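Local coordinates for RabGDI protein (Plasmodium falciparum 3D7, PDB 3P1W) that probably acts as a Rab GDP-dissociation inhibitor, keeping Rab GTPases in their GDP-bound state during membrane traffic, at residues 123-129 and 139-143; 335-339 and 400-404; 344-350 and 363-369; 67-72 and 407-411. The contacts are given in a common frame with arbitrary orientation. Residue numbers count along the deposited sequence, not the author numbering.

How the contacts relate
Followed from the N terminus, the chain opens contact 4 at residues 67-72, where helix 64-71 ends, and closes it only at 407-411, so the other three contacts all lie within that span. Contact 1 comes first, as a short hairpin joining 123-129 to 139-143. Contact 2 then opens at 335-339; before it closes at 400-404, contact 3 pairs 344-350 with 363-369 inside it. No two contacts cross. Contacts 1 and 3 meet within one sheet, where Tyr-124 N lies 2.8 Å from Gln-347 O, and contact 2 packs Ile-337 CD1 3.8 Å from Leu-365 CB of contact 3. Contact 4 reaches the same sheet, with its nearest atoms about 11 Å from those of contact 3.

Contact 1 of 4, residues 123-129 and 139-143; sequences SYVYQHQ and FIHKV
Two extended segments of a beta hairpin run antiparallel, their axes 4.4 Å apart at closest and their N-to-C directions at 142°, consistent with a strongly twisted pair. Tyr-124 and Tyr-126 form non-hydrogen-bonded pairs with Lys-142 and Ile-140; between them Val-125 and His-141 form a hydrogen-bonded pair, with Val-125 N to His-141 O 2.8 Å and His-141 N to Val-125 O 2.9 Å. Val-143 N to Ser-123 O (2.9 Å) and Gln-127 N to Phe-139 O (2.8 Å) extend the bonding at both ends.

Val-143 (t) points its CB toward the other strand, and its CG2 fills the space beside Val-125, 3.8 Å from CB and 3.7 Å from N of that residue. On the Val-125 face, His-141 (m) lays its ring edge along Val-125 O and Gln-127 O, and NE2 donates to Gln-127 O at 2.8 Å. On the opposite face, Tyr-126 (t) brings CD1 3.9 Å from Ile-140 CG2. The Phe-139 side chain leaves sideways, but its ring comes back, CD1 lying 3.9 Å from Tyr-126 CZ. The His-128 and Phe-139 rings lie nearly parallel (22°), but slide apart to a centroid distance of 4.9 Å and barely overlap.

Helix 203-213 covers Val-125 and Val-143 through Phe-208, Ala-212 and Val-213; strand 346-350 continues the sheet beside 123-129, its Ile-348 touching Tyr-124 and Ile-140.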
loop_
_atom_site.group_PDB
_atom_site.type_symbol
_atom_site.label_atom_id
_atom_site.label_comp_id
_atom_site.label_asym_id
_atom_site.label_seq_id
_atom_site.Cartn_x
_atom_site.Cartn_y
_atom_site.Cartn_z
ATOM N N SER A 123 7.882 13.133 1.250
ATOM C CA SER A 123 7.001 12.547 2.252
ATOM C C SER A 123 6.554 13.670 3.163
ATOM O O SER A 123 7.411 14.399 3.698
ATOM C CB SER A 123 7.777 11.538 3.086
ATOM O OG SER A 123 8.570 10.681 2.281
ATOM N N TYR A 124 5.240 13.813 3.331
ATOM C CA TYR A 124 4.621 14.901 4.077
ATOM C C TYR A 124 3.676 14.325 5.111
ATOM O O TYR A 124 3.103 13.212 4.929
ATOM C CB TYR A 124 3.856 15.870 3.153
ATOM C CG TYR A 124 4.796 16.615 2.239
ATOM C CD1 TYR A 124 5.215 17.898 2.553
ATOM C CD2 TYR A 124 5.333 15.994 1.103
ATOM C CE1 TYR A 124 6.124 18.570 1.749
ATOM C CE2 TYR A 124 6.272 16.662 0.286
ATOM C CZ TYR A 124 6.669 17.936 0.627
ATOM O OH TYR A 124 7.576 18.628 -0.165
ATOM N N VAL A 125 3.450 15.115 6.161
ATOM C CA VAL A 125 2.485 14.780 7.182
ATOM C C VAL A 125 1.632 16.020 7.497
ATOM O O VAL A 125 2.122 17.156 7.447
ATOM C CB VAL A 125 3.173 14.225 8.432
ATOM C CG1 VAL A 125 4.134 15.282 9.083
ATOM C CG2 VAL A 125 2.138 13.677 9.447
ATOM N N TYR A 126 0.360 15.791 7.817
ATOM C CA TYR A 126 -0.571 16.893 8.144
ATOM C C TYR A 126 -0.514 17.218 9.632
ATOM O O TYR A 126 -0.646 16.334 10.484
ATOM C CB TYR A 126 -1.962 16.420 7.763
ATOM C CG TYR A 126 -3.078 17.422 7.763
ATOM C CD1 TYR A 126 -3.686 17.781 6.576
ATOM C CD2 TYR A 126 -3.616 17.901 8.952
ATOM C CE1 TYR A 126 -4.765 18.630 6.562
ATOM C CE2 TYR A 126 -4.701 18.745 8.944
ATOM C CZ TYR A 126 -5.261 19.101 7.728
ATOM O OH TYR A 126 -6.326 19.947 7.691
ATOM N N GLN A 127 -0.297 18.500 9.936
ATOM C CA GLN A 127 -0.375 19.035 11.273
ATOM C C GLN A 127 -0.815 20.508 11.093
ATOM O O GLN A 127 -0.055 21.348 10.608
ATOM C CB GLN A 127 0.981 18.952 12.008
ATOM C CG GLN A 127 0.876 19.385 13.473
ATOM C CD GLN A 127 2.163 19.940 14.065
ATOM O OE1 GLN A 127 2.295 21.156 14.277
ATOM N NE2 GLN A 127 3.112 19.054 14.356
ATOM N N HIS A 128 -2.069 20.779 11.412
ATOM C CA HIS A 128 -2.614 22.111 11.230
ATOM C C HIS A 128 -1.963 23.090 12.220
ATOM O O HIS A 128 -1.876 22.821 13.423
ATOM C CB HIS A 128 -4.103 22.100 11.436
ATOM C CG HIS A 128 -4.764 23.411 11.133
ATOM N ND1 HIS A 128 -5.661 24.004 11.988
ATOM C CD2 HIS A 128 -4.648 24.247 10.071
ATOM C CE1 HIS A 128 -6.094 25.136 11.457
ATOM N NE2 HIS A 128 -5.505 25.297 10.286
ATOM N N GLN A 129 -1.494 24.200 11.681
ATOM C CA GLN A 129 -0.962 25.282 12.495
ATOM C C GLN A 129 -1.774 26.515 12.158
ATOM O O GLN A 129 -1.861 26.924 10.995
ATOM C CB GLN A 129 0.512 25.472 12.178
ATOM C CG GLN A 129 1.338 24.216 12.533
ATOM C CD GLN A 129 2.781 24.300 12.092
ATOM O OE1 GLN A 129 3.180 25.230 11.383
ATOM N NE2 GLN A 129 3.583 23.332 12.526
ATOM N N PHE A 139 -0.719 23.439 6.851
ATOM C CA PHE A 139 -1.407 22.152 6.916
ATOM C C PHE A 139 -0.478 20.970 6.798
ATOM O O PHE A 139 -0.622 20.019 7.556
ATOM C CB PHE A 139 -2.477 22.053 5.843
ATOM C CG PHE A 139 -3.559 23.077 5.987
ATOM C CD1 PHE A 139 -4.622 22.854 6.833
ATOM C CD2 PHE A 139 -3.504 24.265 5.273
ATOM C CE1 PHE A 139 -5.631 23.828 6.996
ATOM C CE2 PHE A 139 -4.503 25.239 5.409
ATOM C CZ PHE A 139 -5.571 25.010 6.275
ATOM N N ILE A 140 0.448 21.013 5.852
ATOM C CA ILE A 140 1.319 19.863 5.622
ATOM C C ILE A 140 2.787 20.234 5.621
ATOM O O ILE A 140 3.156 21.378 5.283
ATOM C CB ILE A 140 0.941 19.119 4.339
ATOM C CG1 ILE A 140 1.122 20.022 3.116
ATOM C CG2 ILE A 140 -0.499 18.567 4.471
ATOM C CD1 ILE A 140 0.784 19.384 1.773
ATOM N N HIS A 141 3.608 19.270 6.036
ATOM C CA HIS A 141 5.015 19.485 6.337
ATOM C C HIS A 141 5.848 18.263 5.934
ATOM O O HIS A 141 5.374 17.136 5.999
ATOM C CB HIS A 141 5.195 19.732 7.842
ATOM C CG HIS A 141 4.187 20.673 8.438
ATOM N ND1 HIS A 141 4.432 22.021 8.620
ATOM C CD2 HIS A 141 2.935 20.451 8.909
ATOM C CE1 HIS A 141 3.364 22.590 9.150
ATOM N NE2 HIS A 141 2.442 21.660 9.343
ATOM N N LYS A 142 7.088 18.503 5.518
ATOM C CA LYS A 142 8.030 17.436 5.253
ATOM C C LYS A 142 8.230 16.622 6.501
ATOM O O LYS A 142 8.306 17.177 7.597
ATOM C CB LYS A 142 9.387 17.977 4.854
ATOM C CG LYS A 142 9.480 18.497 3.463
ATOM C CD LYS A 142 10.903 19.090 3.265
ATOM C CE LYS A 142 11.200 19.440 1.817
ATOM N NZ LYS A 142 12.620 19.954 1.680
ATOM N N VAL A 143 8.267 15.307 6.323
ATOM C CA VAL A 143 8.526 14.380 7.405
ATOM C C VAL A 143 10.037 14.305 7.621
ATOM O O VAL A 143 10.760 13.889 6.723
ATOM C CB VAL A 143 8.012 12.984 7.086
ATOM C CG1 VAL A 143 8.416 12.020 8.187
ATOM C CG2 VAL A 143 6.459 13.017 6.885
#

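Contact 2 of 4, residues 335-339 and 400-404; sequences NPIPE and ELLGT
Neither segment here is regular secondary structure, and no direct hydrogen bond joins them; side-chain packing and three waters do. Pro-336, Ile-337 and Pro-338 have phi between -54° and -59° with psi from 127° to 159°, a polyproline-II-like run, before Glu-339 turns to positive phi (70/25). The nearest CA pair is Ile-337 with Leu-402, at 4.9 Å.

Ile-337 takes the m,t rotamer, which places CD1 3.8 Å from Leu-402 CD2 and CG2 3.6 Å from Leu-401 O. Leu-402 is also m,t: its CA-to-CB bond points away, yet the end of its side chain comes back, CD2 meeting Ile-337 CD1. The C-gamma-exo ring of Pro-338 faces the other segment, CD lying 3.5 Å from Leu-401 O and 3.6 Å from Leu-402 O.

In the fold, the loop after strand 320-333 thus meets the turn leading from helix 396-400 into strand 405-418. Both loops cover one sheet: Ile-337, Leu-401 and Leu-402 all touch Ile-363. Gly-403 has phi/psi of 76/-153, and an ideal CB there would come only 3.3 Å from Pro-338 CG; both the positive phi and this tight approach suit a residue without a side chain.

One water donates to Pro-338 O (2.7 Å) and Leu-401 O (2.6 Å). A second lies 3.0 Å from Pro-336 O and 2.7 Å from Leu-402 O; a third donates to Thr-404 O at 2.7 Å and accepts weakly from Asn-335 N at 3.3 Å.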
loop_
_atom_site.group_PDB
_atom_site.type_symbol
_atom_site.label_atom_id
_atom_site.label_comp_id
_atom_site.label_asym_id
_atom_site.label_seq_id
_atom_site.Cartn_x
_atom_site.Cartn_y
_atom_site.Cartn_z
ATOM N N ASN A 335 -1.293 21.294 -11.708
ATOM C CA ASN A 335 -0.032 21.684 -11.070
ATOM C C ASN A 335 0.256 20.784 -9.881
ATOM O O ASN A 335 -0.655 20.093 -9.414
ATOM C CB ASN A 335 -0.129 23.124 -10.588
ATOM C CG ASN A 335 -0.031 24.122 -11.725
ATOM O OD1 ASN A 335 0.999 24.195 -12.431
ATOM N ND2 ASN A 335 -1.104 24.876 -11.937
ATOM N N PRO A 336 1.509 20.796 -9.375
ATOM C CA PRO A 336 1.768 20.048 -8.143
ATOM C C PRO A 336 0.870 20.474 -6.981
ATOM O O PRO A 336 0.320 21.587 -6.972
ATOM C CB PRO A 336 3.233 20.386 -7.817
ATOM C CG PRO A 336 3.835 20.824 -9.141
ATOM C CD PRO A 336 2.706 21.540 -9.834
ATOM N N ILE A 337 0.732 19.600 -5.993
ATOM C CA ILE A 337 -0.001 19.917 -4.773
ATOM C C ILE A 337 0.651 21.135 -4.083
ATOM O O ILE A 337 1.850 21.104 -3.792
ATOM C CB ILE A 337 -0.028 18.735 -3.790
ATOM C CG1 ILE A 337 -0.848 17.556 -4.375
ATOM C CG2 ILE A 337 -0.625 19.137 -2.456
ATOM C CD1 ILE A 337 -0.784 16.280 -3.528
ATOM N N PRO A 338 -0.141 22.181 -3.780
ATOM C CA PRO A 338 0.450 23.335 -3.076
ATOM C C PRO A 338 1.178 22.913 -1.788
ATOM O O PRO A 338 0.749 21.968 -1.104
ATOM C CB PRO A 338 -0.764 24.224 -2.795
ATOM C CG PRO A 338 -1.694 23.907 -3.953
ATOM C CD PRO A 338 -1.547 22.422 -4.133
ATOM N N GLU A 339 2.309 23.564 -1.502
ATOM C CA GLU A 339 3.056 23.328 -0.261
ATOM C C GLU A 339 3.751 21.948 -0.178
ATOM O O GLU A 339 4.022 21.428 0.920
ATOM C CB GLU A 339 2.170 23.555 0.978
ATOM C CG GLU A 339 1.257 24.818 0.934
ATOM C CD GLU A 339 1.991 26.148 0.618
ATOM O OE1 GLU A 339 3.154 26.328 1.039
ATOM O OE2 GLU A 339 1.373 27.034 -0.028
ATOM N N GLU A 400 -9.334 19.743 -0.397
ATOM C CA GLU A 400 -8.983 21.178 -0.360
ATOM C C GLU A 400 -7.488 21.445 -0.365
ATOM O O GLU A 400 -7.073 22.569 -0.653
ATOM C CB GLU A 400 -9.616 21.883 0.851
ATOM C CG GLU A 400 -11.103 21.953 0.782
ATOM C CD GLU A 400 -11.732 22.596 2.039
ATOM O OE1 GLU A 400 -11.000 23.060 2.946
ATOM O OE2 GLU A 400 -12.973 22.585 2.119
ATOM N N LEU A 401 -6.679 20.435 -0.031
ATOM C CA LEU A 401 -5.240 20.576 -0.073
ATOM C C LEU A 401 -4.662 20.624 -1.483
ATOM O O LEU A 401 -3.521 21.036 -1.650
ATOM C CB LEU A 401 -4.558 19.438 0.691
ATOM C CG LEU A 401 -4.882 19.303 2.168
ATOM C CD1 LEU A 401 -4.329 17.970 2.682
ATOM C CD2 LEU A 401 -4.277 20.530 2.925
ATOM N N LEU A 402 -5.435 20.204 -2.495
ATOM C CA LEU A 402 -4.852 19.842 -3.806
ATOM C C LEU A 402 -4.740 20.967 -4.840
ATOM O O LEU A 402 -4.169 20.764 -5.911
ATOM C CB LEU A 402 -5.678 18.713 -4.428
ATOM C CG LEU A 402 -5.862 17.437 -3.596
ATOM C CD1 LEU A 402 -6.676 16.387 -4.393
ATOM C CD2 LEU A 402 -4.487 16.874 -3.128
ATOM N N GLY A 403 -5.287 22.137 -4.520
ATOM C CA GLY A 403 -5.391 23.220 -5.473
ATOM C C GLY A 403 -6.515 22.929 -6.439
ATOM O O GLY A 403 -7.473 22.216 -6.109
ATOM N N THR A 404 -6.401 23.477 -7.641
ATOM C CA THR A 404 -7.451 23.334 -8.630
ATOM C C THR A 404 -7.507 21.913 -9.155
ATOM O O THR A 404 -6.516 21.393 -9.671
ATOM C CB THR A 404 -7.225 24.295 -9.795
ATOM O OG1 THR A 404 -7.277 25.629 -9.283
ATOM C CG2 THR A 404 -8.314 24.106 -10.848
HETATM O O HOH W 1 -4.026 22.245 -10.028
HETATM O O HOH W 2 -2.590 21.793 -7.792
HETATM O O HOH W 3 -1.715 21.939 0.062
#

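Contact 3 of 4, residues 344-350 and 363-369; sequences NSCQIII and INLVSFQ
Strands 346-350 and 361-367 are the two arms of a beta hairpin, antiparallel at 170° with short-segment axes 4.8 Å apart. Starting from the loop before the first arm, Asn-344 O accepts Ser-367 OG at 2.6 Å, and a water bridges Asn-344 O (3.0 Å) to Ser-367 N (2.9 Å). Ser-345 (p) donates OG to Gln-369 OE1 at 2.6 Å, tying Gln-369 back to the first segment; Gln-369 NE2 reaches Val-119 O in strand 117-129. Cys-346 forms a hydrogen-bonded pair with Leu-365, its N 3.0 Å from Leu-365 O and its O 2.8 Å from Leu-365 N, while SG packs 3.7 Å from Leu-365 CB. Gln-347 (t,t) faces Asn-364 in a non-hydrogen-bonded pair, CA atoms 4.6 Å apart, on the opposite face from Cys-346; both amides bond to Ser-437. Ile-348 pairs with Ile-363 through N to O at 2.8 Å and O to N at 2.9 Å. Their side chains, both m,t, lie on the Cys-346 face with CB atoms 4.1 Å apart. Ile-349 turns away and bonds through its backbone to Tyr-124 and Tyr-126. Last, Ile-350 (m,t) brings CD1 4.3 Å from Ile-363 CD1.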
loop_
_atom_site.group_PDB
_atom_site.type_symbol
_atom_site.label_atom_id
_atom_site.label_comp_id
_atom_site.label_asym_id
_atom_site.label_seq_id
_atom_site.Cartn_x
_atom_site.Cartn_y
_atom_site.Cartn_z
ATOM N N ASN A 344 7.185 16.178 -7.922
ATOM C CA ASN A 344 6.552 15.457 -9.041
ATOM C C ASN A 344 5.929 14.142 -8.589
ATOM O O ASN A 344 5.194 13.490 -9.347
ATOM C CB ASN A 344 7.568 15.213 -10.154
ATOM C CG ASN A 344 7.943 16.480 -10.874
ATOM O OD1 ASN A 344 7.083 17.297 -11.180
ATOM N ND2 ASN A 344 9.226 16.664 -11.134
ATOM N N SER A 345 6.269 13.745 -7.373
ATOM C CA SER A 345 5.615 12.661 -6.699
ATOM C C SER A 345 5.736 12.892 -5.189
ATOM O O SER A 345 6.753 13.411 -4.687
ATOM C CB SER A 345 6.221 11.323 -7.112
ATOM O OG SER A 345 7.629 11.331 -6.937
ATOM N N CYS A 346 4.688 12.560 -4.452
ATOM C CA CYS A 346 4.759 12.669 -3.004
ATOM C C CYS A 346 3.656 11.860 -2.337
ATOM O O CYS A 346 2.725 11.401 -2.993
ATOM C CB CYS A 346 4.727 14.152 -2.519
ATOM S SG CYS A 346 3.221 15.039 -2.785
ATOM N N GLN A 347 3.845 11.636 -1.040
ATOM C CA GLN A 347 2.896 10.981 -0.143
ATOM C C GLN A 347 2.573 11.961 0.997
ATOM O O GLN A 347 3.491 12.606 1.555
ATOM C CB GLN A 347 3.514 9.715 0.450
ATOM C CG GLN A 347 2.596 8.930 1.430
ATOM C CD GLN A 347 3.201 7.585 1.836
ATOM O OE1 GLN A 347 2.496 6.591 2.035
ATOM N NE2 GLN A 347 4.512 7.549 1.924
ATOM N N ILE A 348 1.292 12.096 1.316
ATOM C CA ILE A 348 0.829 12.869 2.450
ATOM C C ILE A 348 0.040 11.963 3.364
ATOM O O ILE A 348 -0.916 11.326 2.931
ATOM C CB ILE A 348 -0.074 14.056 2.024
ATOM C CG1 ILE A 348 0.640 15.003 1.042
ATOM C CG2 ILE A 348 -0.588 14.838 3.235
ATOM C CD1 ILE A 348 -0.322 15.948 0.315
ATOM N N ILE A 349 0.499 11.841 4.594
ATOM C CA ILE A 349 -0.154 11.071 5.615
ATOM C C ILE A 349 -0.909 12.037 6.519
ATOM O O ILE A 349 -0.309 12.968 7.096
ATOM C CB ILE A 349 0.857 10.217 6.394
ATOM C CG1 ILE A 349 1.471 9.175 5.449
ATOM C CG2 ILE A 349 0.190 9.541 7.636
ATOM C CD1 ILE A 349 2.665 8.392 5.995
ATOM N N ILE A 350 -2.207 11.799 6.665
ATOM C CA ILE A 350 -3.043 12.638 7.548
ATOM C C ILE A 350 -3.473 11.857 8.800
ATOM O O ILE A 350 -4.378 10.997 8.733
ATOM C CB ILE A 350 -4.271 13.186 6.830
ATOM C CG1 ILE A 350 -3.892 13.865 5.503
ATOM C CG2 ILE A 350 -5.050 14.161 7.819
ATOM C CD1 ILE A 350 -5.097 14.332 4.653
ATOM N N ILE A 363 -2.859 10.654 0.870
ATOM C CA ILE A 363 -2.852 11.218 -0.476
ATOM C C ILE A 363 -1.533 10.861 -1.153
ATOM O O ILE A 363 -0.461 11.164 -0.612
ATOM C CB ILE A 363 -3.011 12.741 -0.501
ATOM C CG1 ILE A 363 -4.166 13.195 0.383
ATOM C CG2 ILE A 363 -3.097 13.238 -1.942
ATOM C CD1 ILE A 363 -4.386 14.740 0.476
ATOM N N ASN A 364 -1.608 10.190 -2.304
ATOM C CA ASN A 364 -0.431 9.981 -3.155
ATOM C C ASN A 364 -0.499 10.864 -4.376
ATOM O O ASN A 364 -1.574 11.127 -4.879
ATOM C CB ASN A 364 -0.312 8.533 -3.557
ATOM C CG ASN A 364 0.296 7.703 -2.462
ATOM O OD1 ASN A 364 0.853 8.250 -1.490
ATOM N ND2 ASN A 364 0.199 6.390 -2.586
ATOM N N LEU A 365 0.655 11.334 -4.833
ATOM C CA LEU A 365 0.725 12.203 -5.986
ATOM C C LEU A 365 1.771 11.595 -6.920
ATOM O O LEU A 365 2.889 11.294 -6.471
ATOM C CB LEU A 365 1.123 13.627 -5.548
ATOM C CG LEU A 365 1.325 14.758 -6.544
ATOM C CD1 LEU A 365 2.593 14.609 -7.380
ATOM C CD2 LEU A 365 0.100 14.984 -7.450
ATOM N N VAL A 366 1.380 11.419 -8.193
ATOM C CA VAL A 366 2.261 10.972 -9.248
ATOM C C VAL A 366 1.999 11.729 -10.538
ATOM O O VAL A 366 0.978 12.400 -10.692
ATOM C CB VAL A 366 2.135 9.459 -9.454
ATOM C CG1 VAL A 366 2.798 8.695 -8.279
ATOM C CG2 VAL A 366 0.668 9.087 -9.596
ATOM N N SER A 367 2.954 11.658 -11.459
ATOM C CA SER A 367 2.912 12.529 -12.625
ATOM C C SER A 367 3.727 11.949 -13.770
ATOM O O SER A 367 3.989 10.745 -13.810
ATOM C CB SER A 367 3.438 13.925 -12.223
ATOM O OG SER A 367 4.808 13.866 -11.859
ATOM N N PHE A 368 4.117 12.814 -14.710
ATOM C CA PHE A 368 4.986 12.431 -15.808
ATOM C C PHE A 368 6.309 11.821 -15.327
ATOM O O PHE A 368 6.876 10.969 -16.015
ATOM C CB PHE A 368 5.259 13.642 -16.683
ATOM C CG PHE A 368 6.187 13.363 -17.833
ATOM C CD1 PHE A 368 5.756 12.604 -18.920
ATOM C CD2 PHE A 368 7.490 13.856 -17.830
ATOM C CE1 PHE A 368 6.612 12.350 -19.990
ATOM C CE2 PHE A 368 8.352 13.597 -18.892
ATOM C CZ PHE A 368 7.914 12.848 -19.971
ATOM N N GLN A 369 6.791 12.235 -14.155
ATOM C CA GLN A 369 8.018 11.644 -13.585
ATOM C C GLN A 369 7.978 10.116 -13.588
ATOM O O GLN A 369 8.950 9.467 -13.992
ATOM C CB GLN A 369 8.274 12.170 -12.160
ATOM C CG GLN A 369 9.497 11.552 -11.463
ATOM C CD GLN A 369 9.358 11.431 -9.949
ATOM O OE1 GLN A 369 8.432 11.967 -9.343
ATOM N NE2 GLN A 369 10.292 10.691 -9.334
HETATM O O HOH W 4 5.544 10.776 -10.597
HETATM O O HOH W 5 5.571 16.453 -13.696
#

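Contact 4 of 4, residues 67-72 and 407-411; sequences LYNTFK and EKFVK
An aromatic cluster of Tyr-68, Phe-71 and Phe-409 joins the end of helix 64-71 to strand 405-418. The short axes approach to 9.5 Å at 56°; Phe-71 and Phe-409 have the nearest CA atoms, 6.1 Å apart. Phe-409 (chi1 m) turns its ring edge toward the faces of both other rings in offset edge-to-face pairs, with centroids 5.6 Å from Tyr-68 (77°) and 5.8 Å from Phe-71 (79°). Leu-67 CD2 covers one face of the Phe-409 ring, 3.9 Å from its centroid, and Lys-72 CE the other, at 4.0 Å. Strand 405-418 pairs by backbone with strand 320-333, so the helix end packs against a sheet whose Ile-332 also touches Phe-409. Lys-72, the first residue past the helix, with rotamer m,t,t,m, donates NZ to Lys-408 O at 3.0 Å, with a long salt bridge of 3.9 Å from NZ to Glu-407 OE1. One water lies 2.9 Å from each of Lys-72 NZ, Glu-407 OE1 and Lys-408 N.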
loop_
_atom_site.group_PDB
_atom_site.type_symbol
_atom_site.label_atom_id
_atom_site.label_comp_id
_atom_site.label_asym_id
_atom_site.label_seq_id
_atom_site.Cartn_x
_atom_site.Cartn_y
_atom_site.Cartn_z
ATOM N N LEU A 67 -10.062 4.799 -18.173
ATOM C CA LEU A 67 -10.419 5.594 -17.002
ATOM C C LEU A 67 -11.793 6.204 -17.248
ATOM O O LEU A 67 -12.698 6.110 -16.409
ATOM C CB LEU A 67 -9.365 6.677 -16.768
ATOM C CG LEU A 67 -9.452 7.552 -15.546
ATOM C CD1 LEU A 67 -9.236 6.696 -14.279
ATOM C CD2 LEU A 67 -8.433 8.693 -15.650
ATOM N N TYR A 68 -11.962 6.783 -18.441
ATOM C CA TYR A 68 -13.213 7.436 -18.789
ATOM C C TYR A 68 -14.340 6.433 -18.988
ATOM O O TYR A 68 -15.461 6.676 -18.552
ATOM C CB TYR A 68 -13.030 8.379 -20.017
ATOM C CG TYR A 68 -12.679 9.798 -19.606
ATOM C CD1 TYR A 68 -11.390 10.129 -19.176
ATOM C CD2 TYR A 68 -13.642 10.796 -19.599
ATOM C CE1 TYR A 68 -11.073 11.419 -18.736
ATOM C CE2 TYR A 68 -13.330 12.085 -19.180
ATOM C CZ TYR A 68 -12.050 12.387 -18.748
ATOM O OH TYR A 68 -11.748 13.656 -18.340
ATOM N N ASN A 69 -14.061 5.301 -19.628
ATOM C CA ASN A 69 -15.098 4.284 -19.819
ATOM C C ASN A 69 -15.610 3.779 -18.485
ATOM O O ASN A 69 -16.807 3.468 -18.342
ATOM C CB ASN A 69 -14.593 3.097 -20.663
ATOM C CG ASN A 69 -14.564 3.402 -22.166
ATOM O OD1 ASN A 69 -15.026 4.453 -22.617
ATOM N ND2 ASN A 69 -14.003 2.476 -22.945
ATOM N N THR A 70 -14.691 3.679 -17.522
ATOM C CA THR A 70 -14.987 3.109 -16.210
ATOM C C THR A 70 -15.755 4.061 -15.316
ATOM O O THR A 70 -16.719 3.661 -14.699
ATOM C CB THR A 70 -13.679 2.649 -15.492
ATOM O OG1 THR A 70 -13.063 1.609 -16.271
ATOM C CG2 THR A 70 -13.968 2.159 -14.068
ATOM N N PHE A 71 -15.336 5.318 -15.274
ATOM C CA PHE A 71 -15.884 6.296 -14.350
ATOM C C PHE A 71 -16.796 7.345 -14.988
ATOM O O PHE A 71 -17.640 7.896 -14.305
ATOM C CB PHE A 71 -14.740 7.064 -13.719
ATOM C CG PHE A 71 -13.910 6.253 -12.727
ATOM C CD1 PHE A 71 -14.292 6.171 -11.395
ATOM C CD2 PHE A 71 -12.762 5.613 -13.129
ATOM C CE1 PHE A 71 -13.496 5.441 -10.466
ATOM C CE2 PHE A 71 -11.978 4.900 -12.233
ATOM C CZ PHE A 71 -12.347 4.809 -10.906
ATOM N N LYS A 72 -16.561 7.664 -16.263
ATOM C CA LYS A 72 -17.299 8.746 -16.949
ATOM C C LYS A 72 -17.696 8.300 -18.363
ATOM O O LYS A 72 -17.335 8.921 -19.352
ATOM C CB LYS A 72 -16.470 10.034 -17.009
ATOM C CG LYS A 72 -16.053 10.636 -15.678
ATOM C CD LYS A 72 -15.183 11.854 -15.867
ATOM C CE LYS A 72 -14.676 12.462 -14.550
ATOM N NZ LYS A 72 -15.806 12.803 -13.624
ATOM N N GLU A 407 -10.526 17.128 -12.761
ATOM C CA GLU A 407 -11.479 16.019 -12.797
ATOM C C GLU A 407 -11.292 15.115 -11.582
ATOM O O GLU A 407 -10.172 14.970 -11.071
ATOM C CB GLU A 407 -11.275 15.156 -14.039
ATOM C CG GLU A 407 -11.435 15.859 -15.393
ATOM C CD GLU A 407 -12.836 16.354 -15.672
ATOM O OE1 GLU A 407 -13.808 15.873 -15.035
ATOM O OE2 GLU A 407 -12.976 17.206 -16.586
ATOM N N LYS A 408 -12.391 14.503 -11.151
ATOM C CA LYS A 408 -12.417 13.546 -10.044
ATOM C C LYS A 408 -13.001 12.216 -10.527
ATOM O O LYS A 408 -14.010 12.177 -11.241
ATOM C CB LYS A 408 -13.301 14.037 -8.907
ATOM C CG LYS A 408 -12.722 15.166 -8.096
ATOM C CD LYS A 408 -13.779 15.724 -7.140
ATOM C CE LYS A 408 -13.338 17.083 -6.557
ATOM N NZ LYS A 408 -14.410 17.654 -5.659
ATOM N N PHE A 409 -12.363 11.140 -10.131
ATOM C CA PHE A 409 -12.833 9.795 -10.419
ATOM C C PHE A 409 -12.941 9.028 -9.074
ATOM O O PHE A 409 -11.929 8.670 -8.493
ATOM C CB PHE A 409 -11.843 9.106 -11.346
ATOM C CG PHE A 409 -11.497 9.891 -12.582
ATOM C CD1 PHE A 409 -12.116 9.608 -13.781
ATOM C CD2 PHE A 409 -10.569 10.936 -12.542
ATOM C CE1 PHE A 409 -11.803 10.308 -14.951
ATOM C CE2 PHE A 409 -10.266 11.660 -13.689
ATOM C CZ PHE A 409 -10.890 11.338 -14.914
ATOM N N VAL A 410 -14.156 8.819 -8.590
ATOM C CA VAL A 410 -14.399 8.300 -7.265
ATOM C C VAL A 410 -14.845 6.850 -7.292
ATOM O O VAL A 410 -15.706 6.476 -8.107
ATOM C CB VAL A 410 -15.503 9.065 -6.543
ATOM C CG1 VAL A 410 -15.723 8.434 -5.163
ATOM C CG2 VAL A 410 -15.142 10.553 -6.420
ATOM N N LYS A 411 -14.248 6.018 -6.436
ATOM C CA LYS A 411 -14.635 4.607 -6.310
ATOM C C LYS A 411 -14.735 4.242 -4.835
ATOM O O LYS A 411 -13.796 4.460 -4.050
ATOM C CB LYS A 411 -13.638 3.671 -7.011
ATOM C CG LYS A 411 -14.081 2.233 -7.062
ATOM C CD LYS A 411 -13.087 1.418 -7.891
ATOM C CE LYS A 411 -13.486 -0.055 -7.950
ATOM N NZ LYS A 411 -12.537 -0.770 -8.824
HETATM O O HOH W 6 -13.759 15.337 -18.493
HETATM O O HOH W 7 -14.843 15.263 -12.437
#